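Local coordinates for protein endoglucanase CEL5A (Eubacterium cellulosolvens, PDB 4AFM) that probably binds xyloglucan, serving as a non-catalytic carbohydrate-binding module of a family 5 glycoside hydrolase, at residues W24-P33 with L104-L112; Q70-Y78 with F87-Y96. All coordinates share one frame; numbering follows the deposited sequence.

Contact 1: residues W24-P33 with L104-L112; sequences WPSAYELQPP and LDYIGVKPL
Lys110 lies across one face of the Trp24 indole. Lys110 CD sits 3.5 Å from the centroid of the Trp24 five-membered ring, a CH-pi contact over the face. Pro111 meets the same indole at its edge. Trp24 NE1 donates to Pro111 O at 2.7 Å, with the oxygen in the ring plane and a nearly straight N-H...O angle of 166°. Held at face and edge, the ring probably has little freedom to turn. Phe16 stacks on this indole as well. The Lys110 chain is extended as far as CE and then bends (chi4 -71°), which turns NZ back to the 24-33 segment. There Lys110 NZ donates to Trp24 O and to Ser26 OG, each at 2.8 Å. Lys110 NZ also donates to Tyr106 OH at 3.2 Å. Tyr106 OH in turn donates a hydrogen bond to Glu29 OE2 at 2.7 Å, on its anti lone pair. The Glu29 carboxylate stands almost upright to the Tyr106 ring, the planes 87° apart. Gly108 leaves room for that hydroxyl, since a CB there would clash with it. Strand 28-30 is an outermost strand of the four-stranded sheet and pairs antiparallel with 106-111. Tyr28 with Val109 and Leu30 with Ile107 are hydrogen-bonded pairs, and their side chains share the other face, where their CB atoms meet. Asp105 and Tyr106 make a classic beta bulge opposite Ala61. Glu29 OE1 accepts from Thr36 N of the second subunit. Three acceptors grip the Lys110 ammonium, and Tyr106 OH links it to the carboxylate, so the network probably favours a charged lysine and a charged Glu29.

Contact 2: residues Q70-Y78 with F87-Y96; sequences QIWAQISPY and FTKEQIAKAY
Ile75 packs against helix 89-96 with both of its branches. Ile75 CG2 meets Ala95 CB at 3.4 Å, tighter than usual van der Waals contact. Ile75 CD1 lies 3.6 Å from Ile92 CG1 and also touches Phe87 and the Gln91 amide carbon. This spread follows from CG1 standing between the backbone N and the carbonyl carbon (chi1 54°). Further along, Ala73 CB packs on Ala95 CB. Ile71 brings CD1 over one face of the Tyr96 ring, 4.0 Å from the centroid and offset toward the rim. At the other end, Phe87 lies beside Pro77, both pointing the same way, and turns its edge to Ile75 O. Thr88 CG2 touches Tyr78 CD2 obliquely. The fold here is an edge strand of a beta sheet covered by the module's single helix, strand and helix running roughly antiparallel. Gln91 supplies the polar link. Gln91 NE2 donates to Ser76 O at 2.8 Å, a weak bond because the angle at hydrogen is only 127°. The amide is turned by a capping box: Thr88 N donates to Gln91 OE1 at 3.0 Å, and Gln91 N donates to Thr88 OG1 at 3.1 Å. A leucine in place of Gln91 would probably leave Ser76 O and Thr88 N without these side-chain mates and reduce the box to one bond. Farther out, Phe60 of strand 56-62 and Phe45 of strand 45-52 also touch Ile92. Tyr96 OH is hydrogen-bonded to Asp103 OD1, which probably helps hold the ring against Ile71.

Overall arrangement
The centres of the two contacts are 13 Å apart. Both reach the same four-stranded antiparallel sheet, whose order is 28-30, 106-111, 56-62, 71-75. Contact 1 joins the first two strands, and contact 2 packs helix 89-96 on the strand at the far edge. Along the chain, 24-33 comes first and 104-112 last, with both halves of contact 2 between them. The contacts also touch directly. Trp24 of contact 1 packs on Trp72 and Gln74 of contact 2, Lys110 reaches Trp72, and Leu104 meets Tyr96. Trp24 and Trp72 thus lie together on one side of the sheet, consistent with an aromatic glycan-binding surface.

Contact 1: residues W24-P33 with L104-L112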
# COMPACT_ATOMS: atom_id res chain seq x y z
N TRP A 24 3.55 -2.73 17.89
CA TRP A 24 2.64 -1.56 17.81
C TRP A 24 1.97 -1.66 16.46
O TRP A 24 2.58 -1.36 15.44
CB TRP A 24 3.53 -0.30 17.95
CG TRP A 24 2.72 0.97 18.00
CD1 TRP A 24 1.29 1.11 18.02
CD2 TRP A 24 3.24 2.28 18.11
NE1 TRP A 24 1.02 2.44 18.10
CE2 TRP A 24 2.15 3.18 18.17
CE3 TRP A 24 4.54 2.82 18.12
CZ2 TRP A 24 2.34 4.54 18.22
CZ3 TRP A 24 4.69 4.19 18.21
CH2 TRP A 24 3.60 5.01 18.29
N PRO A 25 0.71 -2.08 16.38
CA PRO A 25 0.08 -2.32 15.13
C PRO A 25 -0.23 -1.07 14.38
O PRO A 25 -0.30 0.05 14.95
CB PRO A 25 -1.20 -3.09 15.48
CG PRO A 25 -1.43 -2.69 16.86
CD PRO A 25 -0.13 -2.47 17.52
N SER A 26 -0.48 -1.19 13.09
CA SER A 26 -0.70 -0.08 12.17
C SER A 26 -1.99 -0.11 11.43
O SER A 26 -2.53 -1.23 11.19
CB SER A 26 0.39 -0.03 11.10
OG SER A 26 1.70 -0.11 11.71
N ALA A 27 -2.50 1.01 10.99
CA ALA A 27 -3.59 1.08 10.04
C ALA A 27 -3.11 1.03 8.63
O ALA A 27 -3.88 0.66 7.72
CB ALA A 27 -4.41 2.35 10.30
N TYR A 28 -1.89 1.51 8.33
CA TYR A 28 -1.40 1.63 6.96
C TYR A 28 0.11 1.69 7.01
O TYR A 28 0.64 2.42 7.92
CB TYR A 28 -1.93 3.00 6.40
CG TYR A 28 -1.45 3.30 5.00
CD1 TYR A 28 -2.12 2.82 3.88
CD2 TYR A 28 -0.31 4.10 4.79
CE1 TYR A 28 -1.67 3.07 2.56
CE2 TYR A 28 0.16 4.36 3.53
CZ TYR A 28 -0.51 3.85 2.44
OH TYR A 28 -0.09 4.13 1.12
N GLU A 29 0.82 1.03 6.19
CA GLU A 29 2.28 1.09 6.15
C GLU A 29 2.81 1.07 4.79
O GLU A 29 2.27 0.25 3.95
CB GLU A 29 2.86 -0.21 6.91
CG GLU A 29 2.51 -0.20 8.37
CD GLU A 29 2.99 -1.43 8.94
OE1 GLU A 29 2.45 -2.59 8.67
OE2 GLU A 29 3.75 -1.34 9.90
N LEU A 30 3.89 1.72 4.53
CA LEU A 30 4.63 1.63 3.26
C LEU A 30 6.06 1.53 3.53
O LEU A 30 6.63 2.12 4.58
CB LEU A 30 4.61 2.88 2.45
CG LEU A 30 3.30 3.23 1.97
CD1 LEU A 30 3.28 4.66 1.21
CD2 LEU A 30 2.90 2.35 0.72
N GLN A 31 6.84 0.80 2.77
CA GLN A 31 8.24 0.75 2.88
C GLN A 31 8.84 1.16 1.52
O GLN A 31 8.95 0.32 0.61
CB GLN A 31 8.65 -0.60 3.25
CG GLN A 31 8.08 -0.82 4.65
CD GLN A 31 8.58 -2.06 5.38
OE1 GLN A 31 9.73 -2.52 5.24
NE2 GLN A 31 7.73 -2.55 6.25
N PRO A 32 9.18 2.42 1.37
CA PRO A 32 9.61 2.91 0.02
C PRO A 32 10.70 2.14 -0.62
O PRO A 32 10.63 1.98 -1.86
CB PRO A 32 10.01 4.38 0.32
CG PRO A 32 9.09 4.74 1.49
CD PRO A 32 9.09 3.55 2.37
N PRO A 33 11.68 1.58 0.02
CA PRO A 33 12.74 0.82 -0.70
C PRO A 33 12.14 -0.43 -1.28
O PRO A 33 12.82 -0.97 -2.20
CB PRO A 33 13.73 0.44 0.41
CG PRO A 33 13.60 1.53 1.44
CD PRO A 33 12.05 1.76 1.48
N LEU A 104 14.53 7.12 3.28
CA LEU A 104 13.34 6.79 4.07
C LEU A 104 12.98 5.34 4.01
O LEU A 104 12.71 4.81 2.88
CB LEU A 104 12.21 7.66 3.58
CG LEU A 104 10.86 7.45 4.30
CD1 LEU A 104 10.93 7.82 5.78
CD2 LEU A 104 9.77 8.24 3.59
N ASP A 105 12.92 4.64 5.12
CA ASP A 105 12.61 3.18 5.12
C ASP A 105 11.18 2.86 5.38
O ASP A 105 10.74 1.73 4.99
CB ASP A 105 13.51 2.49 6.16
CG ASP A 105 14.89 2.42 5.83
OD1 ASP A 105 15.19 1.91 4.69
OD2 ASP A 105 15.82 2.77 6.58
N TYR A 106 10.40 3.72 6.02
CA TYR A 106 9.11 3.29 6.54
C TYR A 106 8.21 4.47 6.72
O TYR A 106 8.66 5.53 7.29
CB TYR A 106 9.37 2.63 7.94
CG TYR A 106 8.13 2.19 8.66
CD1 TYR A 106 7.42 1.05 8.25
CD2 TYR A 106 7.61 2.94 9.74
CE1 TYR A 106 6.30 0.63 8.93
CE2 TYR A 106 6.46 2.51 10.39
CZ TYR A 106 5.85 1.36 9.99
OH TYR A 106 4.70 1.02 10.72
N ILE A 107 6.95 4.33 6.35
CA ILE A 107 5.90 5.25 6.67
C ILE A 107 4.82 4.44 7.32
O ILE A 107 4.38 3.43 6.77
CB ILE A 107 5.33 5.91 5.35
CG1 ILE A 107 6.44 6.73 4.72
CG2 ILE A 107 4.11 6.78 5.69
CD1 ILE A 107 6.07 7.17 3.29
N GLY A 108 4.31 4.83 8.48
CA GLY A 108 3.25 4.09 9.15
C GLY A 108 2.23 5.02 9.75
O GLY A 108 2.59 6.10 10.32
N VAL A 109 0.97 4.65 9.75
CA VAL A 109 -0.11 5.36 10.47
C VAL A 109 -0.48 4.44 11.59
O VAL A 109 -0.86 3.26 11.33
CB VAL A 109 -1.29 5.59 9.52
CG1 VAL A 109 -2.46 6.18 10.31
CG2 VAL A 109 -0.93 6.48 8.34
N LYS A 110 -0.46 4.91 12.83
CA LYS A 110 -0.65 4.02 13.99
C LYS A 110 -1.57 4.69 15.00
O LYS A 110 -1.64 5.92 15.11
CB LYS A 110 0.65 3.76 14.73
CG LYS A 110 1.70 3.00 13.84
CD LYS A 110 2.89 2.62 14.75
CE LYS A 110 4.04 1.89 14.02
NZ LYS A 110 3.60 0.53 13.65
N PRO A 111 -2.29 3.89 15.79
CA PRO A 111 -3.09 4.43 16.91
C PRO A 111 -2.29 4.52 18.15
O PRO A 111 -1.37 3.75 18.43
CB PRO A 111 -4.18 3.29 17.06
CG PRO A 111 -3.37 2.03 16.78
CD PRO A 111 -2.42 2.41 15.66
N LEU A 112 -2.77 5.42 19.02
CA LEU A 112 -2.42 5.37 20.45
C LEU A 112 -3.41 4.43 21.14
O LEU A 112 -4.50 4.14 20.61
CB LEU A 112 -2.39 6.78 21.06
CG LEU A 112 -1.43 7.75 20.37
CD1 LEU A 112 -1.40 9.12 21.12
CD2 LEU A 112 -0.09 7.22 20.08
O HOH W 1 12.33 -0.47 4.42

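Contact 2: residues Q70-Y78 with F87-Y96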
# COMPACT_ATOMS: atom_id res chain seq x y z
N GLN A 70 19.14 5.61 13.67
CA GLN A 70 17.71 5.43 13.43
C GLN A 70 16.98 6.72 13.61
O GLN A 70 17.14 7.38 14.66
CB GLN A 70 17.19 4.37 14.39
CG GLN A 70 15.64 4.26 14.30
CD GLN A 70 15.12 2.92 14.87
OE1 GLN A 70 15.00 1.93 14.12
NE2 GLN A 70 14.92 2.82 16.15
N ILE A 71 16.15 7.10 12.65
CA ILE A 71 15.20 8.22 12.82
C ILE A 71 13.86 7.64 13.07
O ILE A 71 13.40 6.70 12.30
CB ILE A 71 15.12 9.08 11.56
CG1 ILE A 71 16.53 9.71 11.26
CG2 ILE A 71 14.06 10.19 11.73
CD1 ILE A 71 16.53 10.41 9.90
N TRP A 72 13.17 8.00 14.14
CA TRP A 72 11.77 7.60 14.37
C TRP A 72 10.96 8.88 14.48
O TRP A 72 10.87 9.49 15.61
CB TRP A 72 11.68 6.73 15.58
CG TRP A 72 10.26 6.18 15.82
CD1 TRP A 72 9.34 6.73 16.68
CD2 TRP A 72 9.68 5.00 15.21
NE1 TRP A 72 8.19 5.94 16.67
CE2 TRP A 72 8.36 4.92 15.79
CE3 TRP A 72 10.10 4.06 14.33
CZ2 TRP A 72 7.48 3.84 15.46
CZ3 TRP A 72 9.24 3.02 13.95
CH2 TRP A 72 7.92 2.94 14.55
N ALA A 73 10.50 9.39 13.40
CA ALA A 73 9.83 10.78 13.28
C ALA A 73 8.34 10.49 13.62
O ALA A 73 7.56 10.26 12.58
CB ALA A 73 10.11 11.43 12.03
N GLN A 74 7.93 10.38 14.81
CA GLN A 74 6.57 10.16 15.25
C GLN A 74 5.92 11.53 15.33
O GLN A 74 6.41 12.39 16.19
CB GLN A 74 6.56 9.45 16.49
CG GLN A 74 5.26 9.17 17.05
CD GLN A 74 5.38 8.23 18.16
OE1 GLN A 74 6.07 7.23 18.22
NE2 GLN A 74 4.67 8.63 19.22
N ILE A 75 4.88 11.78 14.59
CA ILE A 75 4.26 13.07 14.61
C ILE A 75 2.80 12.95 14.85
O ILE A 75 2.06 12.12 14.36
CB ILE A 75 4.47 14.07 13.59
CG1 ILE A 75 4.14 13.35 12.34
CG2 ILE A 75 5.92 14.57 13.51
CD1 ILE A 75 3.98 14.37 11.17
N SER A 76 2.39 13.90 15.68
CA SER A 76 0.94 14.13 15.88
C SER A 76 0.44 14.94 14.70
O SER A 76 1.16 15.57 14.03
CB SER A 76 0.70 14.83 17.25
OG SER A 76 1.48 15.92 17.13
N PRO A 77 -0.91 14.97 14.52
CA PRO A 77 -1.44 15.79 13.40
C PRO A 77 -1.01 17.24 13.48
O PRO A 77 -0.96 17.80 14.58
CB PRO A 77 -2.96 15.64 13.67
CG PRO A 77 -3.12 14.28 14.36
CD PRO A 77 -1.92 14.21 15.23
N TYR A 78 -0.75 17.81 12.35
CA TYR A 78 -0.61 19.27 12.31
C TYR A 78 -1.88 19.86 12.89
O TYR A 78 -1.79 20.82 13.74
CB TYR A 78 -0.36 19.69 10.91
CG TYR A 78 -0.09 21.17 10.73
CD1 TYR A 78 0.65 21.91 11.61
CD2 TYR A 78 -0.75 21.84 9.72
CE1 TYR A 78 0.81 23.36 11.41
CE2 TYR A 78 -0.53 23.22 9.44
CZ TYR A 78 0.19 23.90 10.31
OH TYR A 78 0.35 25.30 10.05
N PHE A 87 -1.56 15.94 8.19
CA PHE A 87 -0.12 15.94 8.43
C PHE A 87 0.52 16.65 7.23
O PHE A 87 0.09 16.41 6.10
CB PHE A 87 0.44 14.52 8.53
CG PHE A 87 -0.20 13.69 9.60
CD1 PHE A 87 -1.32 12.92 9.34
CD2 PHE A 87 0.34 13.65 10.91
CE1 PHE A 87 -1.89 12.14 10.28
CE2 PHE A 87 -0.25 12.85 11.87
CZ PHE A 87 -1.35 12.08 11.56
N THR A 88 1.44 17.54 7.43
CA THR A 88 2.06 18.22 6.28
C THR A 88 3.48 17.83 6.07
O THR A 88 4.20 17.44 7.01
CB THR A 88 2.06 19.72 6.47
OG1 THR A 88 2.97 20.12 7.50
CG2 THR A 88 0.62 20.26 6.87
N LYS A 89 3.94 17.97 4.81
CA LYS A 89 5.30 17.63 4.55
C LYS A 89 6.26 18.49 5.40
O LYS A 89 7.30 18.01 5.89
CB LYS A 89 5.65 17.84 3.06
CG LYS A 89 7.08 17.54 2.77
CD LYS A 89 7.35 17.67 1.26
CE LYS A 89 8.72 17.27 0.95
NZ LYS A 89 8.96 17.32 -0.55
N GLU A 90 5.96 19.78 5.55
CA GLU A 90 6.98 20.56 6.26
C GLU A 90 6.98 20.07 7.77
O GLU A 90 8.10 20.05 8.36
CB GLU A 90 6.57 22.01 6.11
CG GLU A 90 6.63 22.66 4.69
CD GLU A 90 7.66 22.14 3.62
OE1 GLU A 90 8.86 22.46 3.76
OE2 GLU A 90 7.27 21.50 2.56
N GLN A 91 5.88 19.71 8.37
CA GLN A 91 5.93 19.17 9.72
C GLN A 91 6.71 17.87 9.78
O GLN A 91 7.52 17.57 10.65
CB GLN A 91 4.48 19.06 10.05
CG GLN A 91 4.25 18.27 11.23
CD GLN A 91 2.82 17.73 11.32
OE1 GLN A 91 2.05 17.38 10.38
NE2 GLN A 91 2.45 17.57 12.56
N ILE A 92 6.47 16.99 8.78
CA ILE A 92 7.17 15.70 8.72
C ILE A 92 8.65 15.97 8.57
O ILE A 92 9.45 15.27 9.24
CB ILE A 92 6.59 14.86 7.52
CG1 ILE A 92 5.13 14.50 7.75
CG2 ILE A 92 7.43 13.68 7.29
CD1 ILE A 92 4.38 14.04 6.46
N ALA A 93 9.07 16.85 7.68
CA ALA A 93 10.50 17.10 7.47
C ALA A 93 11.16 17.62 8.76
O ALA A 93 12.30 17.22 9.01
CB ALA A 93 10.63 18.13 6.33
N LYS A 94 10.44 18.44 9.50
CA LYS A 94 11.05 18.95 10.75
C LYS A 94 11.30 17.77 11.70
O LYS A 94 12.37 17.66 12.33
CB LYS A 94 10.14 19.92 11.38
CG LYS A 94 10.70 20.40 12.72
CD LYS A 94 9.71 21.39 13.33
CE LYS A 94 10.28 21.96 14.65
NZ LYS A 94 9.39 23.10 15.07
N ALA A 95 10.35 16.85 11.80
CA ALA A 95 10.52 15.67 12.67
C ALA A 95 11.54 14.72 12.13
O ALA A 95 12.30 14.08 12.88
CB ALA A 95 9.20 14.98 12.89
N TYR A 96 11.65 14.57 10.81
CA TYR A 96 12.59 13.68 10.18
C TYR A 96 13.99 14.23 10.20
O TYR A 96 14.96 13.49 10.05
CB TYR A 96 12.09 13.37 8.74
CG TYR A 96 12.81 12.22 8.06
CD1 TYR A 96 12.58 10.87 8.49
CD2 TYR A 96 13.64 12.41 7.01
CE1 TYR A 96 13.22 9.81 7.89
CE2 TYR A 96 14.26 11.35 6.38
CZ TYR A 96 14.03 10.05 6.83
OH TYR A 96 14.63 8.98 6.22